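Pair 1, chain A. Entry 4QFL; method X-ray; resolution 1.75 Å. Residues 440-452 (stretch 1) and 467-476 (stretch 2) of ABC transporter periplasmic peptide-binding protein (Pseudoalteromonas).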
# COMPACT_ATOMS: atom_id res chain seq x y z
N PRO A 440 9.50 -10.26 0.23
CA PRO A 440 8.30 -11.12 0.15
C PRO A 440 7.42 -11.08 1.40
O PRO A 440 6.22 -11.32 1.32
CB PRO A 440 8.88 -12.53 -0.05
CG PRO A 440 10.21 -12.30 -0.67
CD PRO A 440 10.73 -11.02 -0.05
N ASP A 441 7.99 -10.78 2.55
CA ASP A 441 7.19 -10.70 3.75
C ASP A 441 6.09 -9.66 3.60
O ASP A 441 5.07 -9.71 4.29
CB ASP A 441 8.05 -10.35 4.97
CG ASP A 441 7.21 -10.08 6.19
OD1 ASP A 441 6.75 -11.07 6.80
OD2 ASP A 441 6.98 -8.89 6.52
N ASN A 442 6.32 -8.70 2.70
CA ASN A 442 5.37 -7.61 2.48
C ASN A 442 4.03 -8.08 1.87
O ASN A 442 3.02 -7.38 1.96
CB ASN A 442 6.02 -6.49 1.64
CG ASN A 442 5.16 -5.23 1.58
OD1 ASN A 442 5.03 -4.49 2.56
ND2 ASN A 442 4.58 -4.97 0.42
N PHE A 443 4.02 -9.27 1.28
CA PHE A 443 2.79 -9.85 0.76
C PHE A 443 2.09 -10.72 1.80
O PHE A 443 1.01 -11.24 1.54
CB PHE A 443 3.08 -10.71 -0.48
CG PHE A 443 3.15 -9.93 -1.76
CD1 PHE A 443 1.99 -9.58 -2.44
CD2 PHE A 443 4.37 -9.55 -2.29
CE1 PHE A 443 2.03 -8.85 -3.61
CE2 PHE A 443 4.43 -8.83 -3.46
CZ PHE A 443 3.26 -8.48 -4.13
N PHE A 444 2.71 -10.88 2.96
CA PHE A 444 2.20 -11.82 3.95
C PHE A 444 1.85 -11.16 5.25
O PHE A 444 0.69 -11.11 5.65
CB PHE A 444 3.21 -12.94 4.17
CG PHE A 444 3.41 -13.82 2.97
CD1 PHE A 444 2.44 -14.75 2.60
CD2 PHE A 444 4.55 -13.70 2.20
CE1 PHE A 444 2.62 -15.56 1.49
CE2 PHE A 444 4.74 -14.51 1.09
CZ PHE A 444 3.78 -15.44 0.73
N SER A 445 2.86 -10.62 5.92
CA SER A 445 2.64 -10.02 7.22
C SER A 445 1.60 -8.87 7.25
O SER A 445 0.77 -8.82 8.16
CB SER A 445 3.96 -9.62 7.88
OG SER A 445 4.62 -10.78 8.36
N PRO A 446 1.62 -7.96 6.25
CA PRO A 446 0.63 -6.86 6.30
C PRO A 446 -0.76 -7.27 5.83
O PRO A 446 -1.65 -6.42 5.79
CB PRO A 446 1.19 -5.82 5.32
CG PRO A 446 2.58 -6.27 4.98
CD PRO A 446 2.60 -7.76 5.18
N LEU A 447 -0.95 -8.53 5.45
CA LEU A 447 -2.17 -8.93 4.78
C LEU A 447 -2.91 -10.00 5.52
O LEU A 447 -4.07 -9.83 5.86
CB LEU A 447 -1.84 -9.49 3.40
CG LEU A 447 -2.29 -8.68 2.20
CD1 LEU A 447 -1.76 -7.26 2.30
CD2 LEU A 447 -1.82 -9.35 0.93
N LEU A 448 -2.22 -11.13 5.73
CA LEU A 448 -2.85 -12.35 6.23
C LEU A 448 -2.48 -12.79 7.65
O LEU A 448 -3.01 -13.79 8.15
CB LEU A 448 -2.58 -13.50 5.25
CG LEU A 448 -3.34 -13.44 3.93
CD1 LEU A 448 -2.91 -14.56 3.01
CD2 LEU A 448 -4.83 -13.49 4.17
N SER A 449 -1.61 -12.06 8.33
CA SER A 449 -1.19 -12.44 9.68
C SER A 449 -2.26 -12.17 10.72
O SER A 449 -3.24 -11.49 10.46
CB SER A 449 0.09 -11.71 10.07
OG SER A 449 -0.13 -10.31 10.08
N CYS A 450 -2.08 -12.73 11.91
CA CYS A 450 -3.00 -12.44 13.01
C CYS A 450 -2.96 -10.97 13.42
O CYS A 450 -4.00 -10.35 13.60
CB CYS A 450 -2.74 -13.35 14.21
SG CYS A 450 -3.33 -15.06 13.93
N THR A 451 -1.76 -10.41 13.52
CA THR A 451 -1.62 -8.99 13.80
C THR A 451 -2.29 -8.13 12.72
O THR A 451 -2.88 -7.09 13.02
CB THR A 451 -0.16 -8.57 14.00
OG1 THR A 451 0.62 -9.00 12.89
CG2 THR A 451 0.40 -9.21 15.24
N ALA A 452 -2.20 -8.57 11.46
CA ALA A 452 -2.88 -7.87 10.37
C ALA A 452 -4.39 -7.89 10.60
O ALA A 452 -5.07 -6.88 10.43
CB ALA A 452 -2.53 -8.50 9.02
N PHE A 467 -0.14 -20.54 10.05
CA PHE A 467 0.34 -19.71 8.94
C PHE A 467 1.36 -18.70 9.45
O PHE A 467 2.44 -18.55 8.87
CB PHE A 467 -0.86 -19.00 8.28
CG PHE A 467 -0.48 -18.03 7.21
CD1 PHE A 467 -0.09 -18.46 5.96
CD2 PHE A 467 -0.52 -16.67 7.45
CE1 PHE A 467 0.24 -17.55 4.98
CE2 PHE A 467 -0.18 -15.77 6.48
CZ PHE A 467 0.20 -16.21 5.25
N ASP A 468 1.03 -18.02 10.54
CA ASP A 468 1.86 -16.94 11.09
C ASP A 468 3.21 -17.46 11.52
O ASP A 468 4.23 -16.77 11.42
CB ASP A 468 1.19 -16.29 12.31
CG ASP A 468 0.04 -15.38 11.94
OD1 ASP A 468 -0.39 -15.40 10.76
OD2 ASP A 468 -0.43 -14.65 12.83
N LEU A 469 3.21 -18.69 12.02
CA LEU A 469 4.44 -19.32 12.47
C LEU A 469 5.40 -19.45 11.29
O LEU A 469 6.61 -19.25 11.44
CB LEU A 469 4.16 -20.68 13.11
CG LEU A 469 5.36 -21.30 13.80
CD1 LEU A 469 5.98 -20.31 14.77
CD2 LEU A 469 4.92 -22.55 14.51
N LEU A 470 4.87 -19.78 10.12
CA LEU A 470 5.70 -19.81 8.92
C LEU A 470 6.33 -18.45 8.68
O LEU A 470 7.50 -18.34 8.29
CB LEU A 470 4.88 -20.23 7.70
CG LEU A 470 4.42 -21.68 7.62
CD1 LEU A 470 3.47 -21.90 6.45
CD2 LEU A 470 5.63 -22.59 7.53
N LEU A 471 5.55 -17.39 8.89
CA LEU A 471 6.03 -16.04 8.63
C LEU A 471 7.16 -15.68 9.61
O LEU A 471 8.17 -15.09 9.24
CB LEU A 471 4.88 -15.03 8.72
CG LEU A 471 3.65 -15.27 7.84
CD1 LEU A 471 2.72 -14.08 7.88
CD2 LEU A 471 4.04 -15.56 6.41
N THR A 472 6.98 -16.07 10.87
CA THR A 472 7.96 -15.78 11.89
C THR A 472 9.29 -16.47 11.62
O THR A 472 10.36 -15.87 11.76
CB THR A 472 7.43 -16.23 13.25
OG1 THR A 472 6.24 -15.50 13.52
CG2 THR A 472 8.46 -15.97 14.34
N LYS A 473 9.23 -17.74 11.24
CA LYS A 473 10.44 -18.49 10.96
C LYS A 473 11.20 -17.89 9.78
O LYS A 473 12.43 -17.80 9.80
CB LYS A 473 10.11 -19.97 10.74
CG LYS A 473 9.43 -20.59 11.95
CD LYS A 473 9.18 -22.08 11.77
CE LYS A 473 8.60 -22.68 13.05
NZ LYS A 473 8.57 -24.17 12.99
N ALA A 474 10.46 -17.45 8.77
CA ALA A 474 11.04 -16.79 7.60
C ALA A 474 11.71 -15.48 7.98
O ALA A 474 12.61 -15.00 7.29
CB ALA A 474 9.98 -16.54 6.54
N LEU A 475 11.28 -14.90 9.09
CA LEU A 475 11.87 -13.66 9.58
C LEU A 475 12.97 -13.93 10.60
O LEU A 475 13.74 -13.03 10.96
CB LEU A 475 10.78 -12.77 10.18
CG LEU A 475 9.77 -12.25 9.16
CD1 LEU A 475 8.82 -11.28 9.83
CD2 LEU A 475 10.45 -11.60 7.97
N ASP A 476 13.05 -15.18 11.06
CA ASP A 476 14.06 -15.60 12.03
C ASP A 476 15.44 -15.78 11.41
O ASP A 476 16.42 -16.00 12.12
CB ASP A 476 13.65 -16.90 12.74
CG ASP A 476 12.60 -16.69 13.80
OD1 ASP A 476 12.44 -15.53 14.25
OD2 ASP A 476 11.93 -17.68 14.21
O HOH W 1 7.66 -13.36 6.96
O HOH W 2 -3.02 -15.73 10.07
O HOH W 3 0.56 -12.30 13.61

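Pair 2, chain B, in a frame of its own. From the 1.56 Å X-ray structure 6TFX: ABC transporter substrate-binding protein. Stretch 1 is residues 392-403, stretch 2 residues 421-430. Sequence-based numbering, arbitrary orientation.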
# COMPACT_ATOMS: atom_id res chain seq x y z
N ALA B 392 5.91 13.48 -0.80
CA ALA B 392 7.17 12.79 -0.43
C ALA B 392 7.31 12.48 1.04
O ALA B 392 7.95 11.47 1.39
CB ALA B 392 8.37 13.59 -0.92
N ASP B 393 6.74 13.33 1.92
CA ASP B 393 6.85 13.10 3.37
C ASP B 393 6.43 11.70 3.79
O ASP B 393 7.03 11.12 4.70
CB ASP B 393 5.99 14.11 4.17
CG ASP B 393 6.06 13.83 5.66
OD1 ASP B 393 7.19 13.79 6.21
OD2 ASP B 393 4.99 13.61 6.28
N TYR B 394 5.40 11.14 3.14
CA TYR B 394 4.91 9.82 3.56
C TYR B 394 5.91 8.72 3.25
O TYR B 394 6.35 8.02 4.16
CB TYR B 394 3.52 9.52 2.96
CG TYR B 394 2.49 10.44 3.59
CD1 TYR B 394 1.97 10.17 4.85
CD2 TYR B 394 2.15 11.66 2.99
CE1 TYR B 394 1.09 11.05 5.48
CE2 TYR B 394 1.27 12.55 3.61
CZ TYR B 394 0.76 12.24 4.87
OH TYR B 394 -0.10 13.09 5.53
N TYR B 395 6.30 8.59 1.98
CA TYR B 395 7.26 7.52 1.66
C TYR B 395 8.57 7.75 2.39
O TYR B 395 9.15 6.82 2.94
CB TYR B 395 7.52 7.48 0.15
CG TYR B 395 7.63 6.07 -0.39
CD1 TYR B 395 6.49 5.35 -0.76
CD2 TYR B 395 8.87 5.46 -0.56
CE1 TYR B 395 6.59 4.07 -1.31
CE2 TYR B 395 8.98 4.17 -1.10
CZ TYR B 395 7.83 3.48 -1.47
OH TYR B 395 7.92 2.19 -1.99
N LEU B 396 9.04 9.02 2.43
CA LEU B 396 10.33 9.27 3.08
C LEU B 396 10.30 8.95 4.57
O LEU B 396 11.24 8.34 5.09
CB LEU B 396 10.77 10.74 2.88
CG LEU B 396 11.15 11.09 1.45
CD1 LEU B 396 11.32 12.61 1.34
CD2 LEU B 396 12.46 10.36 1.00
N THR B 397 9.27 9.41 5.27
CA THR B 397 9.24 9.17 6.71
C THR B 397 9.12 7.67 7.00
O THR B 397 9.82 7.16 7.87
CB THR B 397 8.07 9.95 7.36
OG1 THR B 397 8.30 11.36 7.18
CG2 THR B 397 7.92 9.62 8.84
N GLN B 398 8.21 6.99 6.30
CA GLN B 398 7.96 5.58 6.63
C GLN B 398 9.10 4.63 6.29
O GLN B 398 9.36 3.67 7.04
CB GLN B 398 6.65 5.14 5.94
CG GLN B 398 5.45 5.96 6.49
CD GLN B 398 4.15 5.51 5.88
OE1 GLN B 398 3.98 4.34 5.55
NE2 GLN B 398 3.20 6.42 5.77
N PHE B 399 9.74 4.85 5.15
CA PHE B 399 10.80 3.93 4.70
C PHE B 399 12.21 4.37 5.10
O PHE B 399 13.10 3.50 5.13
CB PHE B 399 10.75 3.81 3.18
CG PHE B 399 9.63 2.96 2.68
CD1 PHE B 399 9.79 1.57 2.57
CD2 PHE B 399 8.40 3.52 2.37
CE1 PHE B 399 8.74 0.76 2.11
CE2 PHE B 399 7.32 2.71 1.95
CZ PHE B 399 7.51 1.34 1.79
N TYR B 400 12.45 5.68 5.32
CA TYR B 400 13.82 6.13 5.49
C TYR B 400 14.14 6.98 6.74
O TYR B 400 15.33 7.19 6.98
CB TYR B 400 14.28 6.90 4.23
CG TYR B 400 14.00 6.15 2.95
CD1 TYR B 400 14.57 4.89 2.71
CD2 TYR B 400 13.15 6.67 1.97
CE1 TYR B 400 14.30 4.18 1.55
CE2 TYR B 400 12.87 5.96 0.80
CZ TYR B 400 13.41 4.70 0.61
OH TYR B 400 13.14 4.00 -0.54
N HIS B 401 13.14 7.46 7.50
CA HIS B 401 13.47 8.25 8.70
C HIS B 401 13.87 7.27 9.81
O HIS B 401 13.26 6.21 9.92
CB HIS B 401 12.28 9.09 9.14
CG HIS B 401 12.62 10.05 10.23
ND1 HIS B 401 12.73 9.64 11.55
CD2 HIS B 401 12.92 11.37 10.16
CE1 HIS B 401 13.05 10.73 12.25
NE2 HIS B 401 13.17 11.79 11.45
N SER B 402 14.91 7.60 10.60
CA SER B 402 15.37 6.64 11.61
C SER B 402 14.29 6.23 12.64
O SER B 402 14.39 5.14 13.22
CB SER B 402 16.63 7.13 12.32
OG SER B 402 16.26 8.20 13.17
N ALA B 403 13.28 7.08 12.89
CA ALA B 403 12.24 6.72 13.87
C ALA B 403 11.45 5.47 13.38
O ALA B 403 10.86 4.73 14.17
CB ALA B 403 11.27 7.88 14.06
N ALA B 421 19.09 11.00 6.25
CA ALA B 421 18.23 12.09 5.79
C ALA B 421 17.26 12.61 6.84
O ALA B 421 16.33 13.35 6.50
CB ALA B 421 17.48 11.62 4.55
N ASP B 422 17.46 12.24 8.14
CA ASP B 422 16.50 12.66 9.17
C ASP B 422 16.24 14.15 9.22
O ASP B 422 15.08 14.55 9.28
CB ASP B 422 16.95 12.23 10.55
CG ASP B 422 16.76 10.77 10.88
OD1 ASP B 422 16.31 10.00 9.97
OD2 ASP B 422 17.03 10.40 12.02
N LYS B 423 17.31 14.97 9.23
CA LYS B 423 17.12 16.41 9.34
C LYS B 423 16.38 16.99 8.15
O LYS B 423 15.53 17.87 8.34
CB LYS B 423 18.48 17.13 9.52
CG LYS B 423 19.25 16.66 10.77
CD LYS B 423 18.53 16.93 12.09
CE LYS B 423 19.05 16.04 13.20
NZ LYS B 423 18.50 16.44 14.52
N GLN B 424 16.67 16.51 6.93
CA GLN B 424 15.98 17.01 5.73
C GLN B 424 14.51 16.61 5.72
O GLN B 424 13.64 17.40 5.36
CB GLN B 424 16.67 16.48 4.46
CG GLN B 424 18.07 17.08 4.24
CD GLN B 424 19.16 16.51 5.11
OE1 GLN B 424 19.02 15.46 5.73
NE2 GLN B 424 20.31 17.19 5.16
N ILE B 425 14.23 15.37 6.13
CA ILE B 425 12.85 14.86 6.16
C ILE B 425 12.04 15.69 7.18
O ILE B 425 10.94 16.15 6.87
CB ILE B 425 12.85 13.35 6.49
CG1 ILE B 425 13.44 12.56 5.29
CG2 ILE B 425 11.42 12.87 6.80
CD1 ILE B 425 13.73 11.07 5.58
N GLU B 426 12.59 15.87 8.39
CA GLU B 426 11.89 16.64 9.43
C GLU B 426 11.69 18.09 9.01
O GLU B 426 10.60 18.63 9.22
CB GLU B 426 12.70 16.59 10.72
CG GLU B 426 12.70 15.21 11.33
CD GLU B 426 13.61 15.10 12.54
OE1 GLU B 426 13.74 16.10 13.29
OE2 GLU B 426 14.19 14.01 12.74
N ALA B 427 12.75 18.73 8.46
CA ALA B 427 12.62 20.15 8.05
C ALA B 427 11.61 20.29 6.90
O ALA B 427 10.83 21.23 6.90
CB ALA B 427 13.96 20.73 7.64
N ALA B 428 11.61 19.34 5.95
CA ALA B 428 10.68 19.44 4.81
C ALA B 428 9.23 19.31 5.27
O ALA B 428 8.33 19.98 4.74
CB ALA B 428 10.98 18.34 3.79
N ARG B 429 8.99 18.42 6.24
CA ARG B 429 7.64 18.12 6.69
C ARG B 429 6.82 19.36 7.03
O ARG B 429 5.65 19.43 6.65
CB ARG B 429 7.67 17.17 7.91
CG ARG B 429 6.33 16.51 8.10
CD ARG B 429 6.34 15.54 9.26
NE ARG B 429 7.24 14.41 9.01
CZ ARG B 429 8.12 13.95 9.88
NH1 ARG B 429 8.23 14.51 11.09
NH2 ARG B 429 8.89 12.91 9.57
N THR B 430 7.45 20.33 7.70
CA THR B 430 6.77 21.54 8.20
C THR B 430 7.22 22.82 7.50
O THR B 430 6.81 23.90 7.92
CB THR B 430 7.00 21.66 9.72
OG1 THR B 430 8.40 21.72 9.96
CG2 THR B 430 6.40 20.49 10.49
O HOH W 4 9.11 15.20 5.05
O HOH W 5 17.11 9.24 7.30

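What backbone arrangement do the two pairs share? In both, a helical or near-helical segment lies beside a second helix, and the N, CA and C atoms of 14 central residues superpose with an RMSD of 0.5 Å. In pair 2 the two helices run roughly antiparallel, at 148° between their N-to-C directions. Pair 1 follows the same path less regularly, the part matching the first helix of pair 2 being only weakly bonded as a helix, about Ser A445 to Leu A448. The register agrees: Ser A445 lies nearest Leu A471, and its match Thr B397 nearest Ile B425.

How does the second helix hold the turn that follows the first segment? Asp A468 and Asp B422 match, both in the m rotamer, and each takes a backbone amide from the facing stretch. Cys A450 N donates to Asp A468 OD2 at 2.7 Å, and Ser B402 N donates to Asp B422 OD1 at 2.8 Å. Ser B402 adds a second bond, OG to Asp B422 OD2 at 2.6 Å. Just before, Ser A449 OG accepts from Ala A452 N at 3.0 Å as a helix cap. The matching His B401 ND1 accepts from Ala B403 N at 2.9 Å, and its NE2 also reaches across to donate to Glu B426 OE2 at 2.8 Å.

What fills the apolar middle? Leu A471 and Ile B425 place their side-chain centres within 0.2 Å of each other after superposition, and both point toward the facing stretch. Phe A444 CB packs 3.5 Å from Leu A471 CD2; its match Leu B396 brings CB to 4.0 Å from Ile B425 CD1. Pair 1 adds a second aromatic ring: Phe A467 CZ meets Phe A444 CD1 at 3.8 Å, and its CE2 meets Leu A448 CB at 3.5 Å. The matching Ala B421 has no such reach and makes no direct contact, but its N donates at 2.8 Å to water 5.

How is the matched aspartate at the other end used? In each pair a water donates to this aspartate and to a backbone carbonyl of the second helix: water 1 joins Asp A441 OD1 and Leu A471 O, water 4 Asp B393 OD1 and Ile B425 O. Beyond this, Leu A475 offers only carbon, its CD1 3.7 Å from Asp A441 OD1. The matching Arg B429 instead forms a salt bridge, NE to Asp B393 OD1 at 2.9 Å, while its NH2 donates to Thr B397 OG1 at 2.9 Å.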